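Local structure of aminopeptidase (Aneurinibacillus sp. AM-1, 5IB9) at residues A95-V100 with D175-N180; P212-K217 with A400-L405; M313-I316 with K320-V323. The protein is an aminopeptidase of the M28 type, probably a zinc-dependent metalloexopeptidase that removes residues from peptide N termini, and is bound here to the inhibitor bestatin. One frame throughout, in Å; residues are numbered along the deposited sequence.

Contact 1: residues A95-V100 with D175-N180; sequences AELVYV and DALAAN
L97 comes first along strand 91-99 to meet helix 171-182: its CD2 lies 4.1 Å from CD2 of L177, a methyl-to-methyl contact between two side chains that cross at about a right angle. The L97 branch reaches this point with CG anti to the backbone N (chi1 -175°), while the rest of the side chain is bedded on I117, L119 and I143 of the adjoining strands. V98 follows with its side chain on the other side of the strand, against L113 and K116, as expected from the alternation of an extended chain.

Y99 returns to the helix-facing side. The CB of A178 sits over one face of its ring, 4.2 Å from the ring centroid and 23° off the normal. It is displaced to the rim, since CD1 and CE1 of Y99 are each 4.0 Å from this A178 CB; the geometry is that of a CH-pi contact. Y145 touches both Y99 and A178, and L181 adds a further apolar side chain beside L97 and Y99.

The helix thus covers the parallel strands 91-99, 117-121 and 141-145 of the PA domain. Across these two segments the contact consists of methyl and ring carbons alone, which implies adhesion by dispersion and by removal of apolar surface from water, with little directional restraint.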
ATOM      1  N   ALA A  95      15.166  14.428 -31.830  1.00 28.19           N
ATOM      2  CA  ALA A  95      13.904  14.683 -32.501  1.00 26.87           C
ATOM      3  C   ALA A  95      13.477  16.111 -32.378  1.00 25.66           C
ATOM      4  O   ALA A  95      14.117  16.874 -31.683  1.00 25.35           O
ATOM      5  CB  ALA A  95      12.792  13.793 -31.996  1.00 26.23           C
ATOM      6  N   GLU A  96      12.404  16.465 -33.096  1.00 24.96           N
ATOM      7  CA  GLU A  96      11.907  17.843 -33.053  1.00 24.11           C
ATOM      8  C   GLU A  96      11.420  18.191 -31.632  1.00 23.45           C
ATOM      9  O   GLU A  96      10.842  17.350 -30.963  1.00 23.59           O
ATOM     10  CB  GLU A  96      10.744  18.042 -34.017  1.00 24.37           C
ATOM     11  CG  GLU A  96      10.444  19.523 -34.155  1.00 26.85           C
ATOM     12  CD  GLU A  96       9.221  19.795 -34.981  1.00 30.66           C
ATOM     13  OE1 GLU A  96       8.602  18.869 -35.545  1.00 33.90           O
ATOM     14  OE2 GLU A  96       8.872  20.969 -35.089  1.00 29.90           O
ATOM     15  N   LEU A  97      11.739  19.392 -31.198  1.00 21.34           N
ATOM     16  CA  LEU A  97      11.269  19.972 -29.903  1.00 20.16           C
ATOM     17  C   LEU A  97      10.013  20.768 -30.079  1.00 20.29           C
ATOM     18  O   LEU A  97       9.959  21.668 -30.921  1.00 21.45           O
ATOM     19  CB  LEU A  97      12.436  20.794 -29.316  1.00 19.67           C
ATOM     20  CG  LEU A  97      12.167  21.371 -27.928  1.00 19.78           C
ATOM     21  CD1 LEU A  97      12.255  20.190 -26.923  1.00 23.46           C
ATOM     22  CD2 LEU A  97      13.216  22.487 -27.612  1.00 24.20           C
ATOM     23  N   VAL A  98       8.988  20.479 -29.267  1.00 18.68           N
ATOM     24  CA  VAL A  98       7.661  21.075 -29.410  1.00 20.28           C
ATOM     25  C   VAL A  98       7.268  21.643 -28.070  1.00 22.57           C
ATOM     26  O   VAL A  98       7.203  20.887 -27.056  1.00 21.30           O
ATOM     27  CB  VAL A  98       6.537  20.053 -29.859  1.00 20.69           C
ATOM     28  CG1 VAL A  98       5.222  20.775 -30.074  1.00 22.81           C
ATOM     29  CG2 VAL A  98       6.972  19.324 -31.119  1.00 25.74           C
ATOM     30  N   TYR A  99       6.998  22.940 -28.079  1.00 22.06           N
ATOM     31  CA  TYR A  99       6.509  23.639 -26.873  1.00 26.11           C
ATOM     32  C   TYR A  99       5.054  23.347 -26.621  1.00 28.17           C
ATOM     33  O   TYR A  99       4.189  23.571 -27.483  1.00 27.31           O
ATOM     34  CB  TYR A  99       6.736  25.138 -27.012  1.00 26.74           C
ATOM     35  CG  TYR A  99       6.135  25.995 -25.930  1.00 29.65           C
ATOM     36  CD1 TYR A  99       6.537  25.844 -24.584  1.00 32.63           C
ATOM     37  CD2 TYR A  99       5.149  26.923 -26.237  1.00 35.03           C
ATOM     38  CE1 TYR A  99       5.995  26.638 -23.564  1.00 34.76           C
ATOM     39  CE2 TYR A  99       4.599  27.738 -25.241  1.00 38.38           C
ATOM     40  CZ  TYR A  99       5.034  27.590 -23.906  1.00 40.03           C
ATOM     41  OH  TYR A  99       4.478  28.396 -22.948  1.00 44.18           O
ATOM     42  N   VAL A 100       4.757  22.832 -25.417  1.00 29.70           N
ATOM     43  CA  VAL A 100       3.361  22.512 -25.104  1.00 30.90           C
ATOM     44  C   VAL A 100       2.887  23.195 -23.833  1.00 33.44           C
ATOM     45  O   VAL A 100       2.077  22.622 -23.098  1.00 33.46           O
ATOM     46  CB  VAL A 100       3.072  21.007 -25.019  1.00 30.88           C
ATOM     47  CG1 VAL A 100       3.283  20.328 -26.388  1.00 28.80           C
ATOM     48  CG2 VAL A 100       3.929  20.372 -23.932  1.00 28.09           C
ATOM     49  N   ASP A 175      12.995  29.563 -21.117  1.00 40.85           N
ATOM     50  CA  ASP A 175      12.238  30.743 -21.560  1.00 40.84           C
ATOM     51  C   ASP A 175      12.664  31.124 -22.983  1.00 38.40           C
ATOM     52  O   ASP A 175      11.840  31.550 -23.772  1.00 38.27           O
ATOM     53  CB  ASP A 175      12.488  31.945 -20.631  1.00 41.33           C
ATOM     54  CG  ASP A 175      11.531  32.001 -19.448  1.00 44.03           C
ATOM     55  OD1 ASP A 175      10.476  31.316 -19.426  1.00 45.10           O
ATOM     56  OD2 ASP A 175      11.845  32.796 -18.518  1.00 45.71           O
ATOM     57  N   ALA A 176      13.942  30.922 -23.278  1.00 37.42           N
ATOM     58  CA  ALA A 176      14.536  31.336 -24.519  1.00 36.00           C
ATOM     59  C   ALA A 176      14.110  30.356 -25.625  1.00 36.09           C
ATOM     60  O   ALA A 176      13.732  30.781 -26.749  1.00 36.16           O
ATOM     61  CB  ALA A 176      16.043  31.363 -24.382  1.00 36.29           C
ATOM     62  N   LEU A 177      14.214  29.051 -25.322  1.00 32.24           N
ATOM     63  CA  LEU A 177      13.723  28.019 -26.238  1.00 30.48           C
ATOM     64  C   LEU A 177      12.239  28.200 -26.517  1.00 29.34           C
ATOM     65  O   LEU A 177      11.797  28.134 -27.723  1.00 26.60           O
ATOM     66  CB  LEU A 177      14.064  26.595 -25.703  1.00 30.91           C
ATOM     67  CG  LEU A 177      15.498  26.117 -25.951  1.00 30.71           C
ATOM     68  CD1 LEU A 177      15.798  24.908 -25.003  1.00 33.70           C
ATOM     69  CD2 LEU A 177      15.765  25.729 -27.365  1.00 35.71           C
ATOM     70  N   ALA A 178      11.445  28.460 -25.484  1.00 26.50           N
ATOM     71  CA  ALA A 178      10.015  28.616 -25.658  1.00 27.88           C
ATOM     72  C   ALA A 178       9.775  29.845 -26.547  1.00 28.48           C
ATOM     73  O   ALA A 178       8.851  29.807 -27.328  1.00 29.28           O
ATOM     74  CB  ALA A 178       9.287  28.765 -24.338  1.00 27.82           C
ATOM     75  N   ALA A 179      10.586  30.914 -26.385  1.00 29.45           N
ATOM     76  CA  ALA A 179      10.376  32.150 -27.154  1.00 30.42           C
ATOM     77  C   ALA A 179      10.588  31.815 -28.650  1.00 29.10           C
ATOM     78  O   ALA A 179       9.724  32.159 -29.508  1.00 31.64           O
ATOM     79  CB  ALA A 179      11.356  33.320 -26.693  1.00 30.61           C
ATOM     80  N   ASN A 180      11.710  31.172 -28.937  1.00 29.36           N
ATOM     81  CA  ASN A 180      12.057  30.787 -30.320  1.00 28.33           C
ATOM     82  C   ASN A 180      11.023  29.872 -30.936  1.00 27.48           C
ATOM     83  O   ASN A 180      10.628  30.032 -32.100  1.00 23.97           O
ATOM     84  CB  ASN A 180      13.451  30.208 -30.398  1.00 29.69           C
ATOM     85  CG  ASN A 180      14.507  31.230 -29.987  1.00 34.31           C
ATOM     86  OD1 ASN A 180      14.158  32.328 -29.556  1.00 44.64           O
ATOM     87  ND2 ASN A 180      15.780  30.881 -30.114  1.00 39.01           N
TER

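Contact 2: residues P212-K217 with A400-L405; sequences PDANKK and ARPGEL
CB of P402 meets two side chains of the facing loop, and this is the close part of the contact. CD of K217 is 3.9 Å from CB of P402, and CB of A214 is 4.3 Å from the same P402 atom, so one ring carbon serves both neighbours. The K217 chain runs across the proline at about a right angle and continues over the following peptide, where its CD comes within 3.7 Å of the backbone N of G403. It is therefore the methylene part of the lysine that does the touching, and G403 offers it bare backbone.

A214-K217 form a type II' beta turn, with N215 and K216 at the corners: N215 has phi 56° and psi -121°, and K217 N donates to A214 O at 3.1 Å. The turn belongs to a loop of the M28 peptidase family region, between the long strand 187-210 and strand 222-228, whereas P402 and G403 belong to the chain leaving helix 382-400. Residues 259-261 lie by both: D213 forms a salt bridge with K259, A214 touches D261, and G403 N makes a weak hydrogen bond to D261 OD2.

Away from the proline the contact is loose. N215 and K216 are exposed and take no part, and E404 of the other segment is likewise exposed. Beyond CD the K217 chain bends at its last torsion (chi4 61°), and NZ lies farther from P402 CB than CD does.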
ATOM      1  N   PRO A 212      -1.229   3.306  28.903  1.00 16.49           N
ATOM      2  CA  PRO A 212      -1.592   4.111  30.050  1.00 16.93           C
ATOM      3  C   PRO A 212      -1.508   3.292  31.314  1.00 17.76           C
ATOM      4  O   PRO A 212      -1.760   2.143  31.285  1.00 18.02           O
ATOM      5  CB  PRO A 212      -3.026   4.545  29.754  1.00 18.67           C
ATOM      6  CG  PRO A 212      -3.494   3.730  28.727  1.00 20.71           C
ATOM      7  CD  PRO A 212      -2.379   3.105  28.028  1.00 18.13           C
ATOM      8  N   ASP A 213      -1.058   3.928  32.370  1.00 16.87           N
ATOM      9  CA  ASP A 213      -0.821   3.267  33.650  1.00 18.49           C
ATOM     10  C   ASP A 213      -1.448   3.975  34.850  1.00 20.80           C
ATOM     11  O   ASP A 213      -1.000   3.808  35.919  1.00 20.99           O
ATOM     12  CB  ASP A 213       0.645   2.996  33.839  1.00 18.83           C
ATOM     13  CG  ASP A 213       1.464   4.242  33.879  1.00 19.10           C
ATOM     14  OD1 ASP A 213       0.992   5.287  33.548  1.00 20.04           O
ATOM     15  OD2 ASP A 213       2.578   4.113  34.277  1.00 29.18           O
ATOM     16  N   ALA A 214      -2.500   4.726  34.620  1.00 21.99           N
ATOM     17  CA  ALA A 214      -3.176   5.506  35.659  1.00 24.07           C
ATOM     18  C   ALA A 214      -4.437   4.838  36.259  1.00 27.67           C
ATOM     19  O   ALA A 214      -5.284   5.489  36.792  1.00 29.93           O
ATOM     20  CB  ALA A 214      -3.489   6.906  35.163  1.00 21.71           C
ATOM     21  N   ASN A 215      -4.592   3.557  36.044  1.00 30.73           N
ATOM     22  CA  ASN A 215      -5.717   2.824  36.645  1.00 34.27           C
ATOM     23  C   ASN A 215      -7.075   3.426  36.286  1.00 34.99           C
ATOM     24  O   ASN A 215      -7.460   3.417  35.157  1.00 34.15           O
ATOM     25  CB  ASN A 215      -5.468   2.614  38.154  1.00 35.72           C
ATOM     26  CG  ASN A 215      -6.360   1.562  38.769  1.00 42.26           C
ATOM     27  OD1 ASN A 215      -6.536   0.468  38.254  1.00 47.31           O
ATOM     28  ND2 ASN A 215      -6.906   1.900  39.924  1.00 49.10           N
ATOM     29  N   LYS A 216      -7.846   3.833  37.274  1.00 35.57           N
ATOM     30  CA  LYS A 216      -9.216   4.266  37.039  1.00 35.38           C
ATOM     31  C   LYS A 216      -9.330   5.524  36.210  1.00 33.52           C
ATOM     32  O   LYS A 216     -10.341   5.808  35.647  1.00 33.30           O
ATOM     33  CB  LYS A 216     -10.020   4.368  38.327  1.00 36.90           C
ATOM     34  CG  LYS A 216     -10.451   3.001  38.823  1.00 39.94           C
ATOM     35  CD  LYS A 216     -11.222   3.030  40.132  1.00 47.82           C
ATOM     36  CE  LYS A 216     -11.960   1.713  40.336  1.00 51.03           C
ATOM     37  NZ  LYS A 216     -12.248   1.382  41.766  1.00 53.02           N
ATOM     38  N   LYS A 217      -8.273   6.284  36.203  1.00 30.24           N
ATOM     39  CA  LYS A 217      -8.234   7.474  35.399  1.00 29.61           C
ATOM     40  C   LYS A 217      -7.904   7.218  33.939  1.00 25.19           C
ATOM     41  O   LYS A 217      -7.997   8.110  33.174  1.00 25.45           O
ATOM     42  CB  LYS A 217      -7.229   8.465  35.945  1.00 29.79           C
ATOM     43  CG  LYS A 217      -7.628   9.073  37.225  1.00 34.49           C
ATOM     44  CD  LYS A 217      -6.834  10.278  37.464  1.00 41.29           C
ATOM     45  CE  LYS A 217      -7.465  11.104  38.552  1.00 45.32           C
ATOM     46  NZ  LYS A 217      -7.465  10.264  39.766  1.00 46.87           N
ATOM     47  N   ALA A 400      -1.723  13.831  28.443  1.00 11.23           N
ATOM     48  CA  ALA A 400      -1.393  12.487  28.890  1.00 12.61           C
ATOM     49  C   ALA A 400      -1.321  12.408  30.414  1.00 12.97           C
ATOM     50  O   ALA A 400      -1.340  11.286  30.985  1.00 14.37           O
ATOM     51  CB  ALA A 400      -0.084  11.978  28.320  1.00 14.32           C
ATOM     52  N   ARG A 401      -1.124  13.558  31.096  1.00 12.85           N
ATOM     53  CA  ARG A 401      -1.071  13.456  32.633  1.00 15.10           C
ATOM     54  C   ARG A 401      -2.396  12.924  33.166  1.00 15.19           C
ATOM     55  O   ARG A 401      -3.461  13.103  32.644  1.00 15.40           O
ATOM     56  CB  ARG A 401      -0.753  14.832  33.211  1.00 15.80           C
ATOM     57  CG  ARG A 401      -1.914  15.840  33.047  1.00 18.63           C
ATOM     58  CD  ARG A 401      -1.167  17.200  33.346  1.00 29.80           C
ATOM     59  NE  ARG A 401      -1.933  17.985  34.277  1.00 39.92           N
ATOM     60  CZ  ARG A 401      -2.698  19.006  33.935  1.00 43.56           C
ATOM     61  NH1 ARG A 401      -2.786  19.384  32.660  1.00 50.35           N
ATOM     62  NH2 ARG A 401      -3.377  19.658  34.860  1.00 40.76           N
ATOM     63  N   PRO A 402      -2.387  12.281  34.343  1.00 17.96           N
ATOM     64  CA  PRO A 402      -3.649  11.747  34.805  1.00 19.48           C
ATOM     65  C   PRO A 402      -4.664  12.888  35.060  1.00 19.21           C
ATOM     66  O   PRO A 402      -4.316  13.941  35.635  1.00 21.00           O
ATOM     67  CB  PRO A 402      -3.239  11.059  36.106  1.00 21.28           C
ATOM     68  CG  PRO A 402      -1.717  10.721  35.939  1.00 19.29           C
ATOM     69  CD  PRO A 402      -1.202  11.891  35.126  1.00 17.96           C
ATOM     70  N   GLY A 403      -5.900  12.629  34.714  1.00 20.59           N
ATOM     71  CA  GLY A 403      -7.010  13.521  34.884  1.00 20.27           C
ATOM     72  C   GLY A 403      -7.591  13.992  33.559  1.00 20.47           C
ATOM     73  O   GLY A 403      -6.995  13.779  32.488  1.00 16.53           O
ATOM     74  N   GLU A 404      -8.791  14.546  33.576  1.00 20.95           N
ATOM     75  CA  GLU A 404      -9.478  14.997  32.367  1.00 19.87           C
ATOM     76  C   GLU A 404      -8.736  16.120  31.625  1.00 18.07           C
ATOM     77  O   GLU A 404      -8.293  17.059  32.248  1.00 20.93           O
ATOM     78  CB  GLU A 404     -10.956  15.436  32.717  1.00 22.44           C
ATOM     79  CG  GLU A 404     -11.670  16.159  31.583  1.00 28.76           C
ATOM     80  CD  GLU A 404     -13.036  16.807  31.962  1.00 42.49           C
ATOM     81  OE1 GLU A 404     -13.112  17.622  32.926  1.00 47.70           O
ATOM     82  OE2 GLU A 404     -14.019  16.533  31.230  1.00 43.99           O
ATOM     83  N   LEU A 405      -8.614  16.004  30.304  1.00 18.03           N
ATOM     84  CA  LEU A 405      -7.963  17.068  29.549  1.00 18.56           C
ATOM     85  C   LEU A 405      -8.831  18.307  29.649  1.00 18.95           C
ATOM     86  O   LEU A 405     -10.081  18.225  29.347  1.00 20.08           O
ATOM     87  CB  LEU A 405      -7.893  16.587  28.089  1.00 17.13           C
ATOM     88  CG  LEU A 405      -7.429  17.593  27.003  1.00 19.11           C
ATOM     89  CD1 LEU A 405      -6.024  18.236  27.302  1.00 21.27           C
ATOM     90  CD2 LEU A 405      -7.371  16.907  25.656  1.00 22.83           C
TER

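Contact 3: residues M313-I316 with K320-V323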
ATOM      1  N   MET A 313       3.830  26.044  14.047  1.00 12.12           N
ATOM      2  CA  MET A 313       3.103  24.759  13.855  1.00 11.74           C
ATOM      3  C   MET A 313       2.417  24.804  12.502  1.00 13.56           C
ATOM      4  O   MET A 313       1.673  25.721  12.264  1.00 16.30           O
ATOM      5  CB  MET A 313       2.017  24.671  14.878  1.00 11.37           C
ATOM      6  CG  MET A 313       2.540  24.709  16.292  1.00 11.20           C
ATOM      7  SD  MET A 313       1.299  24.637  17.609  1.00 13.28           S
ATOM      8  CE  MET A 313       0.447  26.241  17.364  1.00 15.72           C
ATOM      9  N   TYR A 314       2.574  23.784  11.651  1.00 10.91           N
ATOM     10  CA  TYR A 314       1.915  23.799  10.362  1.00 12.25           C
ATOM     11  C   TYR A 314       0.862  22.702  10.297  1.00 12.10           C
ATOM     12  O   TYR A 314       1.070  21.550  10.691  1.00 13.32           O
ATOM     13  CB  TYR A 314       2.910  23.506   9.262  1.00 13.67           C
ATOM     14  CG  TYR A 314       3.786  24.677   8.844  1.00 14.27           C
ATOM     15  CD1 TYR A 314       3.251  25.915   8.588  1.00 12.30           C
ATOM     16  CD2 TYR A 314       5.141  24.500   8.763  1.00 15.16           C
ATOM     17  CE1 TYR A 314       4.127  27.002   8.212  1.00 19.16           C
ATOM     18  CE2 TYR A 314       6.047  25.598   8.380  1.00 17.36           C
ATOM     19  CZ  TYR A 314       5.480  26.790   8.082  1.00 18.25           C
ATOM     20  OH  TYR A 314       6.299  27.880   7.751  1.00 20.10           O
ATOM     21  N   THR A 315      -0.319  23.048   9.749  1.00 12.98           N
ATOM     22  CA  THR A 315      -1.326  22.084   9.518  1.00 11.54           C
ATOM     23  C   THR A 315      -1.607  21.992   7.986  1.00 11.80           C
ATOM     24  O   THR A 315      -1.355  22.985   7.241  1.00 12.81           O
ATOM     25  CB  THR A 315      -2.652  22.324  10.270  1.00 12.17           C
ATOM     26  OG1 THR A 315      -3.187  23.553   9.729  1.00 13.51           O
ATOM     27  CG2 THR A 315      -2.366  22.517  11.766  1.00 14.49           C
ATOM     28  N   ILE A 316      -2.148  20.878   7.541  1.00 13.29           N
ATOM     29  CA  ILE A 316      -2.335  20.685   6.061  1.00 13.71           C
ATOM     30  C   ILE A 316      -3.346  21.672   5.509  1.00 14.84           C
ATOM     31  O   ILE A 316      -3.070  22.140   4.379  1.00 17.65           O
ATOM     32  CB  ILE A 316      -2.858  19.230   5.842  1.00 13.52           C
ATOM     33  CG1 ILE A 316      -1.800  18.185   6.314  1.00 18.05           C
ATOM     34  CG2 ILE A 316      -3.247  18.985   4.380  1.00 13.55           C
ATOM     35  CD1 ILE A 316      -0.391  18.375   5.811  1.00 16.82           C
ATOM     36  N   LYS A 320      -6.681  25.614  12.632  1.00 14.23           N
ATOM     37  CA  LYS A 320      -6.347  25.125  14.002  1.00 15.48           C
ATOM     38  C   LYS A 320      -6.925  23.753  14.314  1.00 15.53           C
ATOM     39  O   LYS A 320      -8.029  23.411  13.833  1.00 15.79           O
ATOM     40  CB  LYS A 320      -6.853  26.070  15.084  1.00 15.96           C
ATOM     41  CG  LYS A 320      -6.275  27.444  14.960  1.00 16.40           C
ATOM     42  CD  LYS A 320      -6.864  28.300  16.105  1.00 16.21           C
ATOM     43  CE  LYS A 320      -6.055  29.635  16.136  1.00 18.25           C
ATOM     44  NZ  LYS A 320      -6.973  30.631  16.762  1.00 24.04           N
ATOM     45  N   ASN A 321      -6.237  22.950  15.136  1.00 12.64           N
ATOM     46  CA  ASN A 321      -6.842  21.693  15.577  1.00 14.13           C
ATOM     47  C   ASN A 321      -6.380  21.374  16.977  1.00 13.76           C
ATOM     48  O   ASN A 321      -5.734  22.222  17.613  1.00 11.79           O
ATOM     49  CB  ASN A 321      -6.554  20.534  14.619  1.00 13.27           C
ATOM     50  CG  ASN A 321      -5.068  20.309  14.413  1.00 12.67           C
ATOM     51  OD1 ASN A 321      -4.337  20.333  15.390  1.00 12.46           O
ATOM     52  ND2 ASN A 321      -4.610  20.097  13.149  1.00 11.79           N
ATOM     53  N   ARG A 322      -6.720  20.233  17.535  1.00 12.07           N
ATOM     54  CA  ARG A 322      -6.361  19.981  18.917  1.00 12.67           C
ATOM     55  C   ARG A 322      -4.838  20.005  19.144  1.00 12.49           C
ATOM     56  O   ARG A 322      -4.385  20.419  20.163  1.00 12.20           O
ATOM     57  CB  ARG A 322      -6.965  18.663  19.360  1.00 11.75           C
ATOM     58  CG  ARG A 322      -6.642  18.297  20.874  1.00 14.18           C
ATOM     59  CD  ARG A 322      -7.167  16.964  21.304  1.00 15.60           C
ATOM     60  NE  ARG A 322      -8.614  16.910  21.238  1.00 14.58           N
ATOM     61  CZ  ARG A 322      -9.283  16.248  20.338  1.00 15.22           C
ATOM     62  NH1 ARG A 322      -8.690  15.564  19.396  1.00 15.26           N
ATOM     63  NH2 ARG A 322     -10.565  16.307  20.381  1.00 20.88           N
ATOM     64  N   VAL A 323      -4.088  19.581  18.138  1.00 10.30           N
ATOM     65  CA  VAL A 323      -2.617  19.566  18.357  1.00  9.36           C
ATOM     66  C   VAL A 323      -2.113  21.033  18.395  1.00 10.74           C
ATOM     67  O   VAL A 323      -1.229  21.371  19.210  1.00 10.97           O
ATOM     68  CB  VAL A 323      -1.937  18.798  17.195  1.00 10.02           C
ATOM     69  CG1 VAL A 323      -0.378  18.896  17.273  1.00 10.47           C
ATOM     70  CG2 VAL A 323      -2.279  17.336  17.292  1.00 10.95           C
TER
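The amide of N321 is the flat group here, and the CG2 methyl of T315 lies well to one side of its plane, displaced outward past the nitrogen, with 3.6 Å between CG2 and N321 ND2. V323 N lies slightly to the other side of that plane, near the oxygen end. This is the strand-to-helix connection of a beta-alpha-beta unit, strand 310-315, helix 322-334 and strand 340-342, in the M28 peptidase fold. N321 is the N-cap of the helix: its OD1 accepts a weak bond from V323 N at 2.9 Å, bent to 125° at the hydrogen. The backbone N of N321 is bonded to OG1 of T324, the N3 residue, which is the reciprocal bond of a capping box. The amide nitrogen is satisfied elsewhere, by A358 O on strand 358-364, which helps fix the rotation of the group.

T315 meets N321 chiefly through its methyl, because chi1 of 65° turns OG1 to the connecting loop, where it bonds K319 O. Further back along the strand, M313 points to the first turn of the helix, and its SD stops 4.4 Å from V323 O.

From the N terminus, contact 1 comes first: residues 95-100 and 175-180 close a loop of 74 residues, wholly before contact 2 opens. Contact 2 then spans 212-217 to 400-405, enclosing most of the peptidase portion, and the short strand-to-helix connection of contact 3, with only three residues between its segments, is nested inside it. No pair crosses. Contact 1 ties helix to strands in the PA domain, contact 3 links a strand to its following helix, and contact 2 brings the exit of helix 382-400 beside an early loop. Contacts 1 and 2 have centres about 65 Å apart, whereas the nearest atoms of contacts 2 and 3 are about 4 Å apart.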